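Local coordinates for sensor protein CzcS (Pseudomonas aeruginosa, PDB 5GPO) that senses zinc through the sensor domain of a membrane histidine kinase, inducing metal detoxification and antibiotic resistance, at the interface of chains A and B. Sequence-based numbering; all coordinates share one arbitrary frame. Chains: chain A/B, Sensor protein CzcS.

The interface of chains A and B. Residues chain A 13, 16, 45, 49; chain B 51, 124, 126.
A:Leu13 and A:Lys16 on helix 7-27, A:Leu45 near the end of helix 34-47 and A:Ser49 in the loop beyond it meet B:Leu51, B:Leu124 and B:Ser126, whose extended backbones belong to strands 51-57 and 119-127. The helices of one sensor domain thus lie against the sheet of the other, and the two-fold symmetry repeats this patch with the chains exchanged; the arrangement suits a dimeric kinase, although the structure alone does not prove that this is the dimer in the membrane.

B:Leu51 has the most surface hidden here, 57 Å², and its forked end is well shaped to touch several neighbours at once. It reaches toward A:Lys16 tip to tip, its CD2 methyl 3.7 Å from CE of the lysine. Lysine suits this place because its long methylene run serves both strand leucines while carrying the amine to the end of the contact. Its outer bonds are turned at chi3 (-67°) and chi4 (-59°), curling the terminal amine so that NZ lies 3.9 Å from CD1 of B:Leu51. That same methyl also faces the backbone of A:Ser49, where a small side chain keeps bulk away from the leucine.

B:Leu124 divides its two branches between both helices. CD2 lies 3.8 Å from CG of A:Lys16, the two side chains crossing at about a right angle. With CG opposite the backbone N (chi1 177°), its fork points across the interface, and A:Leu45 points its own the same way. These two leucines run past each other in opposite directions, offset, and touch through their CD1 methyls, 3.8 Å apart. The branched end of A:Leu45 suits its place: CD1 sits between B:Leu124 and B:Leu51, and CD2 borders CB of B:Leu51 at 4.1 Å.

At the edge of the patch, the compact B:Ser126 gives A:Leu13 room to approach the strand: the leucine's CD1 methyl lies 3.6 Å from the hydroxyl oxygen OG of B:Ser126.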
loop_
_atom_site.group_PDB
_atom_site.type_symbol
_atom_site.label_atom_id
_atom_site.label_comp_id
_atom_site.label_asym_id
_atom_site.label_seq_id
_atom_site.Cartn_x
_atom_site.Cartn_y
_atom_site.Cartn_z
ATOM N N LEU A 13 12.898 4.424 5.965
ATOM C CA LEU A 13 11.659 5.040 6.437
ATOM C C LEU A 13 11.744 6.563 6.379
ATOM O O LEU A 13 10.739 7.234 6.129
ATOM C CB LEU A 13 11.351 4.568 7.865
ATOM C CG LEU A 13 9.879 4.446 8.258
ATOM C CD1 LEU A 13 9.165 3.445 7.381
ATOM C CD2 LEU A 13 9.757 4.055 9.738
ATOM N N LYS A 16 10.912 7.477 2.871
ATOM C CA LYS A 16 9.470 7.364 2.696
ATOM C C LYS A 16 8.739 8.546 3.339
ATOM O O LYS A 16 7.794 9.087 2.753
ATOM C CB LYS A 16 9.006 6.020 3.276
ATOM C CG LYS A 16 7.566 5.643 2.975
ATOM C CD LYS A 16 7.220 4.285 3.596
ATOM C CE LYS A 16 7.992 3.129 2.920
ATOM N NZ LYS A 16 7.724 3.013 1.477
ATOM N N LEU A 45 1.443 6.700 -0.671
ATOM C CA LEU A 45 1.924 5.626 0.195
ATOM C C LEU A 45 2.018 4.308 -0.571
ATOM O O LEU A 45 2.992 3.558 -0.429
ATOM C CB LEU A 45 1.013 5.477 1.422
ATOM C CG LEU A 45 1.546 4.549 2.536
ATOM C CD1 LEU A 45 2.751 5.122 3.267
ATOM C CD2 LEU A 45 0.462 4.163 3.527
ATOM N N SER A 49 5.285 1.341 -1.959
ATOM C CA SER A 49 5.072 0.212 -1.066
ATOM C C SER A 49 5.761 -1.062 -1.529
ATOM O O SER A 49 5.797 -2.031 -0.762
ATOM C CB SER A 49 3.573 -0.071 -0.952
ATOM O OG SER A 49 3.034 -0.413 -2.230
ATOM N N LEU B 51 2.244 -0.912 5.679
ATOM C CA LEU B 51 2.535 0.449 6.071
ATOM C C LEU B 51 1.257 1.070 6.621
ATOM O O LEU B 51 0.149 0.718 6.204
ATOM C CB LEU B 51 3.072 1.241 4.870
ATOM C CG LEU B 51 4.360 0.785 4.184
ATOM C CD1 LEU B 51 4.391 1.343 2.779
ATOM C CD2 LEU B 51 5.576 1.288 4.967
ATOM N N LEU B 124 4.336 7.641 10.725
ATOM C CA LEU B 124 4.473 6.618 9.698
ATOM C C LEU B 124 5.065 5.352 10.307
ATOM O O LEU B 124 6.153 5.381 10.902
ATOM C CB LEU B 124 5.340 7.128 8.544
ATOM C CG LEU B 124 5.672 6.183 7.387
ATOM C CD1 LEU B 124 4.426 5.747 6.618
ATOM C CD2 LEU B 124 6.653 6.909 6.449
ATOM N N SER B 126 5.835 0.987 10.018
ATOM C CA SER B 126 6.182 -0.070 9.084
ATOM C C SER B 126 6.419 -1.369 9.835
ATOM O O SER B 126 7.024 -1.368 10.910
ATOM C CB SER B 126 7.439 0.285 8.286
ATOM O OG SER B 126 8.557 0.395 9.152
#